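Side-chain contacts in glycoside hydrolase family 16 protein (Akkermansia muciniphila, PDB 6T2N), which probably cleaves internal beta-galactosidic linkages in mucin O-glycans as an endo-acting family 16 glycoside hydrolase of a human gut bacterium: residues M128-G133 with Q288-K293; T140-F145 with L167-W172; D249-N254 with P262-F267. All coordinates share one frame; numbering follows the deposited sequence.

Contact 1: M128-G133 with Q288-K293; sequences MPYTSG and QGYPVK
Tyr-130 drives the edge of its ring into one face of Tyr-290, a T-shaped stack with centroids 4.7 Å apart and planes at 65°. The point of contact is a single corner: CE1 of Tyr-130 lies 3.4 Å above the plane of the Tyr-290 ring, over its centre, and is nearly equidistant from the six ring carbons. CD1 of Tyr-130 follows behind it, 4.0 Å from CE2 of Tyr-290, while the phenolic oxygen OH of Tyr-130 passes 3.9 Å from CE1 of Tyr-290. At the edge of the Tyr-290 ring, in its plane, lies the carbonyl oxygen of Gln-288.

Both side chains leave the backbone with CG anti to the carbonyl carbon (chi1 -66° in Tyr-130, -69° in Tyr-290). Although the first bond of Tyr-130 does not aim at the opposite segment, this rotation and the length of the ring carry CE1 across; the CB of Tyr-290 already points that way. Neither hydroxyl makes a hydrogen bond across the contact. Tyr-130 OH is hydrogen-bonded to the carbonyl of Pro-284 and Tyr-290 OH to that of Lys-158, which probably limits how far either ring can shift. A serine in place of Tyr-290 would probably leave the CE1 edge of Tyr-130 without its aromatic face and the carbonyl of Lys-158 without this hydroxyl partner.

Phe-106 makes a second edge-to-face pair with Tyr-130, and Val-275 of strand 267-275 touches both tyrosines. The contact thus joins strand 127-136, in one sheet of the fold, to the loop leading through the cis peptide between Tyr-290 and Pro-291 into strand 292-302 of the other, with Thr-104 of strand 99-104 also against Tyr-290.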
ATOM      1  N   MET A 128       6.876  21.328   3.459  1.00 62.50           N
ATOM      2  CA  MET A 128       5.937  20.895   2.400  1.00 59.72           C
ATOM      3  C   MET A 128       4.662  21.693   2.596  1.00 60.02           C
ATOM      4  O   MET A 128       4.351  21.984   3.743  1.00 62.66           O
ATOM      5  CB  MET A 128       5.661  19.398   2.535  1.00 59.85           C
ATOM      6  CG  MET A 128       6.767  18.522   1.927  1.00 60.31           C
ATOM      7  SD  MET A 128       6.876  18.755   0.155  1.00 60.31           S
ATOM      8  CE  MET A 128       7.251  17.083  -0.350  1.00 57.77           C
ATOM      9  N   PRO A 129       3.896  22.102   1.549  1.00 61.21           N
ATOM     10  CA  PRO A 129       2.502  22.517   1.762  1.00 64.21           C
ATOM     11  C   PRO A 129       1.888  21.158   2.109  1.00 66.77           C
ATOM     12  O   PRO A 129       2.608  20.175   1.925  1.00 74.48           O
ATOM     13  CB  PRO A 129       2.095  23.115   0.408  1.00 62.43           C
ATOM     14  CG  PRO A 129       2.955  22.395  -0.604  1.00 58.64           C
ATOM     15  CD  PRO A 129       4.241  22.046   0.116  1.00 59.39           C
ATOM     16  N   TYR A 130       0.629  21.003   2.476  1.00 65.35           N
ATOM     17  CA  TYR A 130       0.054  19.571   2.525  1.00 63.78           C
ATOM     18  C   TYR A 130       0.744  18.514   3.452  1.00 61.19           C
ATOM     19  O   TYR A 130       1.861  18.086   3.297  1.00 53.94           O
ATOM     20  CB  TYR A 130       0.021  18.763   1.207  1.00 54.84           C
ATOM     21  CG  TYR A 130      -0.924  19.346   0.178  1.00 55.84           C
ATOM     22  CD1 TYR A 130      -2.339  19.292   0.328  1.00 56.77           C
ATOM     23  CD2 TYR A 130      -0.413  20.188  -0.779  1.00 59.35           C
ATOM     24  CE1 TYR A 130      -3.220  19.999  -0.511  1.00 60.01           C
ATOM     25  CE2 TYR A 130      -1.278  20.915  -1.617  1.00 64.19           C
ATOM     26  CZ  TYR A 130      -2.681  20.820  -1.485  1.00 65.02           C
ATOM     27  OH  TYR A 130      -3.421  21.559  -2.364  1.00 71.11           O
ATOM     28  N   THR A 131      -0.049  18.186   4.521  1.00 63.16           N
ATOM     29  CA  THR A 131       0.215  17.126   5.522  1.00 60.86           C
ATOM     30  C   THR A 131      -0.760  16.022   5.162  1.00 56.57           C
ATOM     31  O   THR A 131      -1.802  16.327   4.565  1.00 59.43           O
ATOM     32  CB  THR A 131       0.045  17.685   6.941  1.00 63.36           C
ATOM     33  OG1 THR A 131      -1.243  18.283   7.015  1.00 66.48           O
ATOM     34  CG2 THR A 131       1.039  18.769   7.282  1.00 63.44           C
ATOM     35  N   SER A 132      -0.408  14.788   5.425  1.00 52.45           N
ATOM     36  CA  SER A 132      -1.369  13.678   5.286  1.00 52.56           C
ATOM     37  C   SER A 132      -0.905  12.587   6.240  1.00 52.73           C
ATOM     38  O   SER A 132       0.104  12.855   6.976  1.00 52.23           O
ATOM     39  CB  SER A 132      -1.478  13.240   3.827  1.00 53.55           C
ATOM     40  OG  SER A 132      -2.548  12.308   3.640  1.00 52.19           O
ATOM     41  N   GLY A 133      -1.544  11.412   6.159  1.00 52.82           N
ATOM     42  CA  GLY A 133      -1.161  10.212   6.955  1.00 56.73           C
ATOM     43  C   GLY A 133      -0.759   8.988   6.126  1.00 56.61           C
ATOM     44  O   GLY A 133      -1.296   8.768   5.041  1.00 56.55           O
ATOM     45  N   GLN A 288      -7.440  24.440  -2.392  1.00 77.59           N
ATOM     46  CA  GLN A 288      -8.863  24.218  -2.734  1.00 82.88           C
ATOM     47  C   GLN A 288      -9.212  22.723  -2.805  1.00 80.92           C
ATOM     48  O   GLN A 288      -8.563  21.966  -3.552  1.00 87.99           O
ATOM     49  CB  GLN A 288      -9.253  24.843  -4.063  1.00 89.86           C
ATOM     50  CG  GLN A 288     -10.769  24.929  -4.169  1.00 97.75           C
ATOM     51  CD  GLN A 288     -11.249  25.653  -5.396  1.00105.64           C
ATOM     52  OE1 GLN A 288     -10.517  25.819  -6.368  1.00116.38           O
ATOM     53  NE2 GLN A 288     -12.503  26.066  -5.365  1.00110.48           N
ATOM     54  N   GLY A 289     -10.289  22.350  -2.124  1.00 78.14           N
ATOM     55  CA  GLY A 289     -10.864  21.003  -2.118  1.00 74.09           C
ATOM     56  C   GLY A 289     -10.511  20.299  -0.833  1.00 72.28           C
ATOM     57  O   GLY A 289     -11.119  19.240  -0.593  1.00 78.65           O
ATOM     58  N   TYR A 290      -9.540  20.823  -0.072  1.00 68.38           N
ATOM     59  CA  TYR A 290      -8.953  20.170   1.131  1.00 66.78           C
ATOM     60  C   TYR A 290      -9.555  20.846   2.354  1.00 69.22           C
ATOM     61  O   TYR A 290      -9.836  22.028   2.296  1.00 75.29           O
ATOM     62  CB  TYR A 290      -7.422  20.235   1.090  1.00 65.08           C
ATOM     63  CG  TYR A 290      -6.810  19.372   0.004  1.00 62.24           C
ATOM     64  CD1 TYR A 290      -6.849  19.750  -1.332  1.00 61.10           C
ATOM     65  CD2 TYR A 290      -6.181  18.185   0.305  1.00 59.97           C
ATOM     66  CE1 TYR A 290      -6.328  18.959  -2.338  1.00 58.45           C
ATOM     67  CE2 TYR A 290      -5.673  17.364  -0.694  1.00 59.81           C
ATOM     68  CZ  TYR A 290      -5.752  17.742  -2.025  1.00 57.73           C
ATOM     69  OH  TYR A 290      -5.212  16.923  -2.986  1.00 50.64           O
ATOM     70  N   PRO A 291      -9.772  20.160   3.494  1.00 70.34           N
ATOM     71  CA  PRO A 291      -9.270  18.816   3.741  1.00 71.86           C
ATOM     72  C   PRO A 291     -10.047  17.702   3.035  1.00 71.85           C
ATOM     73  O   PRO A 291     -11.112  17.889   2.511  1.00 73.95           O
ATOM     74  CB  PRO A 291      -9.450  18.632   5.264  1.00 71.81           C
ATOM     75  CG  PRO A 291      -9.663  20.016   5.767  1.00 72.50           C
ATOM     76  CD  PRO A 291     -10.489  20.645   4.666  1.00 73.16           C
ATOM     77  N   VAL A 292      -9.478  16.518   3.083  1.00 70.89           N
ATOM     78  CA  VAL A 292     -10.057  15.348   2.397  1.00 65.75           C
ATOM     79  C   VAL A 292      -9.649  14.171   3.276  1.00 62.37           C
ATOM     80  O   VAL A 292      -8.604  14.342   4.011  1.00 60.02           O
ATOM     81  CB  VAL A 292      -9.538  15.439   0.956  1.00 65.69           C
ATOM     82  CG1 VAL A 292      -8.904  14.178   0.431  1.00 67.09           C
ATOM     83  CG2 VAL A 292     -10.631  15.947   0.054  1.00 67.78           C
ATOM     84  N   LYS A 293     -10.483  13.117   3.289  1.00 62.85           N
ATOM     85  CA  LYS A 293     -10.284  11.878   4.105  1.00 63.79           C
ATOM     86  C   LYS A 293     -10.186  10.573   3.269  1.00 58.44           C
ATOM     87  O   LYS A 293     -10.910  10.390   2.297  1.00 59.09           O
ATOM     88  CB  LYS A 293     -11.453  11.776   5.083  1.00 67.77           C
ATOM     89  CG  LYS A 293     -11.539  12.865   6.126  1.00 73.01           C
ATOM     90  CD  LYS A 293     -12.678  12.662   7.124  1.00 78.99           C
ATOM     91  CE  LYS A 293     -13.032  13.940   7.867  1.00 85.99           C
ATOM     92  NZ  LYS A 293     -14.067  13.718   8.909  1.00 91.33           N
TER

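Contact 2: T140-F145 with L167-W172; sequences TKNFMF and LGKNKW
Lys-169 sends CG directly away from its amide nitrogen (chi1 -171°), then bends at chi3 (-56°) and again at chi4, swinging its ammonium round to the end of Asn-142. That asparagine has CG beside the backbone N (chi1 -59°), its CB bond pointing toward the lysine segment. The pair lies at the edge of the mixed sheet of this family 16 beta-sandwich, between the weakly bonded strand 142-143 and the loop after strand 160-168.

The two side chains cross at about a right angle, and only the lysine tip does any real touching. NZ of Lys-169 gives a weak hydrogen bond to OD1 of Asn-142, 3.0 Å long, yet it sits just as near ND2 of the same amide, at 2.9 Å. NZ and ND2 are both donors, and this second pair is not a hydrogen bond. Little surface is buried, and Lys-169 is exposed.

The Asn-142 side chain also touches Pro-266 and Tyr-268. Lys-141 turns to give its NZ to the backbone carbonyl of Asn-142, and it also makes a cation-pi contact with Trp-56. Further along, an Asx turn shapes the loop after strand 160-168: OD1 of Asn-170 accepts from the backbone N of Trp-172 at 3.0 Å.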
ATOM      1  N   THR A 140       5.520  -4.302  12.398  1.00 68.68           N
ATOM      2  CA  THR A 140       4.451  -4.874  13.239  1.00 72.09           C
ATOM      3  C   THR A 140       4.045  -6.243  12.699  1.00 73.09           C
ATOM      4  O   THR A 140       3.943  -7.173  13.504  1.00 76.35           O
ATOM      5  CB  THR A 140       3.323  -3.851  13.348  1.00 73.98           C
ATOM      6  OG1 THR A 140       2.640  -3.703  12.101  1.00 71.25           O
ATOM      7  CG2 THR A 140       3.868  -2.508  13.783  1.00 75.28           C
ATOM      8  N   LYS A 141       3.843  -6.364  11.387  1.00 73.48           N
ATOM      9  CA  LYS A 141       3.392  -7.621  10.734  1.00 75.70           C
ATOM     10  C   LYS A 141       3.856  -7.731   9.271  1.00 72.69           C
ATOM     11  O   LYS A 141       3.539  -6.831   8.433  1.00 69.71           O
ATOM     12  CB  LYS A 141       1.869  -7.683  10.734  1.00 80.52           C
ATOM     13  CG  LYS A 141       1.304  -8.997  10.225  1.00 84.47           C
ATOM     14  CD  LYS A 141       1.296 -10.044  11.306  1.00 88.45           C
ATOM     15  CE  LYS A 141       0.710 -11.343  10.820  1.00 91.70           C
ATOM     16  NZ  LYS A 141       1.791 -12.196  10.279  1.00 94.16           N
ATOM     17  N   ASN A 142       4.518  -8.848   8.960  1.00 72.90           N
ATOM     18  CA  ASN A 142       4.828  -9.313   7.578  1.00 68.69           C
ATOM     19  C   ASN A 142       3.802 -10.349   7.158  1.00 67.49           C
ATOM     20  O   ASN A 142       3.385 -11.095   8.002  1.00 69.54           O
ATOM     21  CB  ASN A 142       6.177  -9.992   7.500  1.00 66.39           C
ATOM     22  CG  ASN A 142       7.276  -9.066   7.927  1.00 66.13           C
ATOM     23  OD1 ASN A 142       8.355  -9.537   8.248  1.00 69.16           O
ATOM     24  ND2 ASN A 142       7.004  -7.766   7.939  1.00 68.11           N
ATOM     25  N   PHE A 143       3.410 -10.353   5.897  1.00 67.88           N
ATOM     26  CA  PHE A 143       2.435 -11.319   5.340  1.00 72.27           C
ATOM     27  C   PHE A 143       3.185 -12.205   4.365  1.00 71.05           C
ATOM     28  O   PHE A 143       4.029 -11.634   3.643  1.00 71.23           O
ATOM     29  CB  PHE A 143       1.295 -10.571   4.651  1.00 72.72           C
ATOM     30  CG  PHE A 143       0.645  -9.541   5.530  1.00 71.26           C
ATOM     31  CD1 PHE A 143      -0.351  -9.905   6.420  1.00 74.55           C
ATOM     32  CD2 PHE A 143       1.052  -8.218   5.488  1.00 68.58           C
ATOM     33  CE1 PHE A 143      -0.936  -8.958   7.250  1.00 74.16           C
ATOM     34  CE2 PHE A 143       0.472  -7.278   6.326  1.00 66.54           C
ATOM     35  CZ  PHE A 143      -0.512  -7.654   7.208  1.00 69.32           C
ATOM     36  N   MET A 144       2.931 -13.521   4.371  1.00 73.56           N
ATOM     37  CA  MET A 144       3.489 -14.449   3.324  1.00 69.59           C
ATOM     38  C   MET A 144       2.506 -15.545   2.940  1.00 61.97           C
ATOM     39  O   MET A 144       2.437 -16.540   3.591  1.00 61.55           O
ATOM     40  CB  MET A 144       4.792 -15.116   3.743  1.00 74.41           C
ATOM     41  CG  MET A 144       5.502 -15.693   2.565  1.00 79.49           C
ATOM     42  SD  MET A 144       7.245 -15.929   2.941  1.00 89.72           S
ATOM     43  CE  MET A 144       7.598 -17.372   1.933  1.00 88.13           C
ATOM     44  N   PHE A 145       1.801 -15.308   1.866  1.00 60.28           N
ATOM     45  CA  PHE A 145       0.711 -16.155   1.344  1.00 64.98           C
ATOM     46  C   PHE A 145      -0.517 -15.864   2.224  1.00 65.87           C
ATOM     47  O   PHE A 145      -0.537 -15.953   3.526  1.00 64.32           O
ATOM     48  CB  PHE A 145       1.110 -17.651   1.199  1.00 69.98           C
ATOM     49  CG  PHE A 145       2.404 -17.913   0.454  1.00 67.56           C
ATOM     50  CD1 PHE A 145       2.739 -17.166  -0.668  1.00 64.08           C
ATOM     51  CD2 PHE A 145       3.301 -18.856   0.907  1.00 68.91           C
ATOM     52  CE1 PHE A 145       3.957 -17.328  -1.288  1.00 64.63           C
ATOM     53  CE2 PHE A 145       4.513 -19.036   0.269  1.00 70.73           C
ATOM     54  CZ  PHE A 145       4.830 -18.280  -0.836  1.00 69.48           C
ATOM     55  N   LEU A 167       5.294  -3.845   0.100  1.00 57.18           N
ATOM     56  CA  LEU A 167       6.723  -3.914  -0.299  1.00 55.86           C
ATOM     57  C   LEU A 167       7.315  -5.169   0.345  1.00 58.01           C
ATOM     58  O   LEU A 167       7.008  -5.395   1.549  1.00 59.50           O
ATOM     59  CB  LEU A 167       7.477  -2.696   0.244  1.00 56.08           C
ATOM     60  CG  LEU A 167       7.281  -1.371  -0.491  1.00 55.46           C
ATOM     61  CD1 LEU A 167       7.743  -0.180   0.365  1.00 53.85           C
ATOM     62  CD2 LEU A 167       7.988  -1.394  -1.835  1.00 54.99           C
ATOM     63  N   GLY A 168       8.140  -5.923  -0.414  1.00 57.88           N
ATOM     64  CA  GLY A 168       8.772  -7.217  -0.025  1.00 57.03           C
ATOM     65  C   GLY A 168      10.089  -6.934   0.775  1.00 62.26           C
ATOM     66  O   GLY A 168      10.901  -5.997   0.448  1.00 62.56           O
ATOM     67  N   LYS A 169      10.189  -7.638   1.925  1.00 66.85           N
ATOM     68  CA  LYS A 169      11.362  -7.483   2.832  1.00 71.63           C
ATOM     69  C   LYS A 169      12.172  -8.741   2.588  1.00 71.19           C
ATOM     70  O   LYS A 169      11.632  -9.832   2.799  1.00 72.58           O
ATOM     71  CB  LYS A 169      11.009  -7.245   4.311  1.00 78.05           C
ATOM     72  CG  LYS A 169      12.206  -6.881   5.204  1.00 86.42           C
ATOM     73  CD  LYS A 169      11.941  -7.024   6.693  1.00 91.46           C
ATOM     74  CE  LYS A 169      10.744  -6.192   7.114  1.00 94.07           C
ATOM     75  NZ  LYS A 169       9.800  -6.954   7.962  1.00 95.85           N
ATOM     76  N   ASN A 170      13.398  -8.543   2.109  1.00 71.73           N
ATOM     77  CA  ASN A 170      14.310  -9.571   1.543  1.00 70.31           C
ATOM     78  C   ASN A 170      15.637  -8.869   1.226  1.00 69.96           C
ATOM     79  O   ASN A 170      15.762  -7.688   1.461  1.00 68.04           O
ATOM     80  CB  ASN A 170      13.673 -10.381   0.369  1.00 70.43           C
ATOM     81  CG  ASN A 170      13.219  -9.385  -0.836  1.00 71.80           C
ATOM     82  OD1 ASN A 170      13.963  -8.450  -1.193  1.00 72.32           O
ATOM     83  ND2 ASN A 170      12.041  -9.555  -1.393  1.00 66.52           N
ATOM     84  N   LYS A 171      16.633  -9.574   0.724  1.00 77.32           N
ATOM     85  CA  LYS A 171      17.995  -9.000   0.545  1.00 79.96           C
ATOM     86  C   LYS A 171      18.043  -7.953  -0.576  1.00 77.79           C
ATOM     87  O   LYS A 171      19.168  -7.439  -0.844  1.00 75.14           O
ATOM     88  CB  LYS A 171      18.977 -10.109   0.193  1.00 85.32           C
ATOM     89  CG  LYS A 171      18.735 -10.801  -1.138  1.00 84.99           C
ATOM     90  CD  LYS A 171      19.931 -11.629  -1.505  1.00 90.17           C
ATOM     91  CE  LYS A 171      19.874 -12.087  -2.935  1.00 95.46           C
ATOM     92  NZ  LYS A 171      20.668 -13.324  -3.124  1.00104.42           N
ATOM     93  N   TRP A 172      16.903  -7.660  -1.224  1.00 73.31           N
ATOM     94  CA  TRP A 172      16.857  -6.745  -2.394  1.00 71.20           C
ATOM     95  C   TRP A 172      16.360  -5.389  -1.940  1.00 68.34           C
ATOM     96  O   TRP A 172      15.623  -5.382  -0.962  1.00 70.01           O
ATOM     97  CB  TRP A 172      15.984  -7.300  -3.525  1.00 67.76           C
ATOM     98  CG  TRP A 172      16.644  -8.484  -4.134  1.00 68.40           C
ATOM     99  CD1 TRP A 172      17.919  -8.539  -4.606  1.00 69.33           C
ATOM    100  CD2 TRP A 172      16.101  -9.807  -4.231  1.00 67.94           C
ATOM    101  NE1 TRP A 172      18.206  -9.817  -4.987  1.00 73.86           N
ATOM    102  CE2 TRP A 172      17.106 -10.613  -4.789  1.00 70.75           C
ATOM    103  CE3 TRP A 172      14.862 -10.377  -3.919  1.00 66.75           C
ATOM    104  CZ2 TRP A 172      16.896 -11.958  -5.075  1.00 71.01           C
ATOM    105  CZ3 TRP A 172      14.655 -11.705  -4.166  1.00 66.73           C
ATOM    106  CH2 TRP A 172      15.672 -12.483  -4.731  1.00 72.44           C
TER

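Contact 3: D249-N254 with P262-F267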
ATOM      1  N   ASP A 249       1.451 -14.836 -12.785  1.00 71.48           N
ATOM      2  CA  ASP A 249       1.883 -16.242 -12.525  1.00 69.68           C
ATOM      3  C   ASP A 249       3.304 -16.134 -11.952  1.00 70.20           C
ATOM      4  O   ASP A 249       4.164 -15.521 -12.615  1.00 67.50           O
ATOM      5  CB  ASP A 249       1.667 -17.133 -13.757  1.00 71.08           C
ATOM      6  CG  ASP A 249       2.340 -18.505 -13.733  1.00 73.71           C
ATOM      7  OD1 ASP A 249       2.987 -18.831 -12.672  1.00 71.99           O
ATOM      8  OD2 ASP A 249       2.246 -19.241 -14.799  1.00 74.70           O
ATOM      9  N   LEU A 250       3.539 -16.614 -10.724  1.00 71.42           N
ATOM     10  CA  LEU A 250       4.873 -16.470 -10.044  1.00 71.50           C
ATOM     11  C   LEU A 250       5.955 -17.394 -10.704  1.00 71.06           C
ATOM     12  O   LEU A 250       7.189 -17.191 -10.454  1.00 67.56           O
ATOM     13  CB  LEU A 250       4.690 -16.754  -8.545  1.00 71.04           C
ATOM     14  CG  LEU A 250       4.427 -15.552  -7.637  1.00 70.31           C
ATOM     15  CD1 LEU A 250       3.746 -14.415  -8.378  1.00 69.43           C
ATOM     16  CD2 LEU A 250       3.595 -15.972  -6.433  1.00 69.59           C
ATOM     17  N   ASN A 251       5.565 -18.366 -11.544  1.00 69.58           N
ATOM     18  CA  ASN A 251       6.540 -19.225 -12.321  1.00 77.88           C
ATOM     19  C   ASN A 251       7.266 -18.433 -13.472  1.00 77.87           C
ATOM     20  O   ASN A 251       8.312 -18.721 -13.872  1.00 77.27           O
ATOM     21  CB  ASN A 251       5.985 -20.593 -12.914  1.00 78.41           C
ATOM     22  CG  ASN A 251       5.496 -21.446 -11.555  1.00 83.36           C
ATOM     23  OD1 ASN A 251       4.321 -21.612 -11.222  1.00 85.44           O
ATOM     24  ND2 ASN A 251       6.329 -22.000 -10.782  1.00 78.42           N
ATOM     25  N   THR A 252       6.752 -17.139 -13.669  1.00 75.36           N
ATOM     26  CA  THR A 252       7.309 -16.115 -14.613  1.00 71.83           C
ATOM     27  C   THR A 252       8.082 -14.976 -13.889  1.00 67.19           C
ATOM     28  O   THR A 252       8.850 -14.242 -14.567  1.00 65.53           O
ATOM     29  CB  THR A 252       6.208 -15.497 -15.478  1.00 68.24           C
ATOM     30  OG1 THR A 252       5.542 -14.633 -14.555  1.00 69.08           O
ATOM     31  CG2 THR A 252       5.282 -16.512 -16.125  1.00 67.23           C
ATOM     32  N   THR A 253       7.965 -14.850 -12.566  1.00 64.61           N
ATOM     33  CA  THR A 253       8.771 -13.863 -11.793  1.00 64.05           C
ATOM     34  C   THR A 253       9.963 -14.555 -11.112  1.00 67.18           C
ATOM     35  O   THR A 253      10.382 -14.057 -10.052  1.00 67.80           O
ATOM     36  CB  THR A 253       7.916 -13.118 -10.764  1.00 60.78           C
ATOM     37  OG1 THR A 253       7.550 -13.911  -9.626  1.00 58.81           O
ATOM     38  CG2 THR A 253       6.637 -12.624 -11.396  1.00 63.22           C
ATOM     39  N   ASN A 254      10.528 -15.610 -11.704  1.00 66.67           N
ATOM     40  CA  ASN A 254      11.806 -16.204 -11.235  1.00 66.81           C
ATOM     41  C   ASN A 254      12.915 -15.188 -11.656  1.00 64.35           C
ATOM     42  O   ASN A 254      12.910 -14.700 -12.953  1.00 64.94           O
ATOM     43  CB  ASN A 254      11.996 -17.654 -11.787  1.00 69.48           C
ATOM     44  CG  ASN A 254      11.441 -18.795 -10.877  1.00 71.18           C
ATOM     45  OD1 ASN A 254      11.570 -18.566  -9.624  1.00 70.55           O
ATOM     46  ND2 ASN A 254      10.634 -19.602 -11.195  1.00 71.22           N
ATOM     47  N   PRO A 262      11.104 -12.566  -5.945  1.00 66.43           N
ATOM     48  CA  PRO A 262      10.796 -11.645  -4.867  1.00 64.50           C
ATOM     49  C   PRO A 262       9.390 -11.825  -4.264  1.00 66.60           C
ATOM     50  O   PRO A 262       9.146 -11.282  -3.160  1.00 73.62           O
ATOM     51  CB  PRO A 262      10.919 -10.320  -5.613  1.00 61.12           C
ATOM     52  CG  PRO A 262      10.364 -10.608  -6.953  1.00 59.35           C
ATOM     53  CD  PRO A 262      11.047 -11.908  -7.259  1.00 63.78           C
ATOM     54  N   PHE A 263       8.497 -12.541  -4.949  1.00 62.66           N
ATOM     55  CA  PHE A 263       7.078 -12.697  -4.532  1.00 61.49           C
ATOM     56  C   PHE A 263       6.856 -13.936  -3.655  1.00 64.98           C
ATOM     57  O   PHE A 263       5.693 -14.246  -3.337  1.00 64.51           O
ATOM     58  CB  PHE A 263       6.186 -12.682  -5.774  1.00 60.40           C
ATOM     59  CG  PHE A 263       6.131 -11.315  -6.401  1.00 61.67           C
ATOM     60  CD1 PHE A 263       5.773 -10.210  -5.623  1.00 59.65           C
ATOM     61  CD2 PHE A 263       6.409 -11.130  -7.745  1.00 61.15           C
ATOM     62  CE1 PHE A 263       5.703  -8.950  -6.167  1.00 54.90           C
ATOM     63  CE2 PHE A 263       6.352  -9.862  -8.291  1.00 60.01           C
ATOM     64  CZ  PHE A 263       6.004  -8.778  -7.492  1.00 58.79           C
ATOM     65  N   ARG A 264       7.927 -14.635  -3.271  1.00 69.34           N
ATOM     66  CA  ARG A 264       7.857 -15.746  -2.276  1.00 70.24           C
ATOM     67  C   ARG A 264       8.692 -15.319  -1.061  1.00 68.84           C
ATOM     68  O   ARG A 264       9.365 -16.134  -0.457  1.00 72.14           O
ATOM     69  CB  ARG A 264       8.335 -17.077  -2.886  1.00 73.09           C
ATOM     70  CG  ARG A 264       7.689 -17.454  -4.220  1.00 72.58           C
ATOM     71  CD  ARG A 264       8.149 -18.816  -4.783  1.00 72.90           C
ATOM     72  NE  ARG A 264       7.260 -19.387  -5.829  1.00 70.77           N
ATOM     73  CZ  ARG A 264       7.648 -19.866  -7.025  1.00 69.86           C
ATOM     74  NH1 ARG A 264       8.937 -19.896  -7.350  1.00 69.33           N
ATOM     75  NH2 ARG A 264       6.736 -20.288  -7.911  1.00 68.30           N
ATOM     76  N   THR A 265       8.683 -14.042  -0.749  1.00 66.89           N
ATOM     77  CA  THR A 265       9.274 -13.505   0.491  1.00 68.23           C
ATOM     78  C   THR A 265       8.141 -12.780   1.178  1.00 67.18           C
ATOM     79  O   THR A 265       7.104 -12.560   0.554  1.00 66.79           O
ATOM     80  CB  THR A 265      10.520 -12.662   0.190  1.00 68.81           C
ATOM     81  OG1 THR A 265      10.239 -11.447  -0.523  1.00 62.80           O
ATOM     82  CG2 THR A 265      11.503 -13.497  -0.603  1.00 72.05           C
ATOM     83  N   PRO A 266       8.281 -12.443   2.479  1.00 68.39           N
ATOM     84  CA  PRO A 266       7.255 -11.655   3.165  1.00 65.02           C
ATOM     85  C   PRO A 266       7.226 -10.194   2.692  1.00 60.77           C
ATOM     86  O   PRO A 266       8.253  -9.583   2.273  1.00 55.64           O
ATOM     87  CB  PRO A 266       7.626 -11.814   4.637  1.00 66.50           C
ATOM     88  CG  PRO A 266       9.112 -12.051   4.624  1.00 68.69           C
ATOM     89  CD  PRO A 266       9.392 -12.835   3.362  1.00 68.86           C
ATOM     90  N   PHE A 267       6.014  -9.663   2.745  1.00 60.98           N
ATOM     91  CA  PHE A 267       5.657  -8.295   2.276  1.00 62.00           C
ATOM     92  C   PHE A 267       5.013  -7.494   3.420  1.00 60.51           C
ATOM     93  O   PHE A 267       4.154  -8.068   4.134  1.00 62.03           O
ATOM     94  CB  PHE A 267       4.746  -8.458   1.056  1.00 60.94           C
ATOM     95  CG  PHE A 267       5.453  -8.436  -0.266  1.00 57.97           C
ATOM     96  CD1 PHE A 267       6.147  -9.531  -0.700  1.00 63.10           C
ATOM     97  CD2 PHE A 267       5.427  -7.314  -1.060  1.00 57.94           C
ATOM     98  CE1 PHE A 267       6.800  -9.515  -1.924  1.00 66.39           C
ATOM     99  CE2 PHE A 267       6.070  -7.287  -2.281  1.00 61.23           C
ATOM    100  CZ  PHE A 267       6.764  -8.395  -2.712  1.00 65.07           C
TER
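The carbonyl oxygen of Leu-250 lies over one face of the Arg-264 guanidinium, 4.0 Å from NH2 of that arginine, an unusual place for a backbone oxygen beside so strong a donor. The side chains of Asn-251 and Asn-254 lie near the same group. The extended chain of Arg-264 from CG to NE puts the guanidinium beside the turn at 249-254. There NH2 finds a firm acceptor outside both segments, in the carbonyl of Lys-233.

Beside the arginine, the contact is mostly apolar. Leu-250 and Phe-263 cross at about a right angle, CG of the leucine 3.8 Å from CB of the phenylalanine. Thr-253 meets the rim of the same ring, with its OG1 3.5 Å from CD2 of Phe-263; that hydroxyl is also hydrogen-bonded to ND2 of Asn-261.

Within the turn, OD1 of Asp-249 accepts from the backbone N of Asn-251, an Asx turn, while the carbonyl of Asp-249 receives the backbone N of Thr-252.

The contact closes the long connection between strands 243-249 and 267-275. From the antiparallel sheet, Ile-236 of strand 235-240 touches both Leu-250 and Phe-263, and Ile-248 of strand 243-249 packs on Thr-253 and Phe-263; from the mixed sheet, Ile-180 of strand 179-181 meets Phe-263.

In the fold
Contacts 2 and 3 are neighbours, their centres 11 Å apart, whereas contact 1 lies 30 and 36 Å from them, across the centre of the chain. Along the sequence, contact 2 closes before contact 3 opens, and both are nested inside the long loop that contact 1 closes. Contacts 1 and 2 reach the same mixed sheet, through strand 127-136 and through strands 142-143 and 160-168. Contact 3 adjoins contact 2 directly: Asn-170 ND2 lies 2.8 Å from Thr-265 OG1, probably a hydrogen bond, and Phe-267 packs on Leu-167 and Gly-168. Contact 1 thus joins the two sheets at one side of the chain's centre, while contacts 2 and 3 lie together on the other.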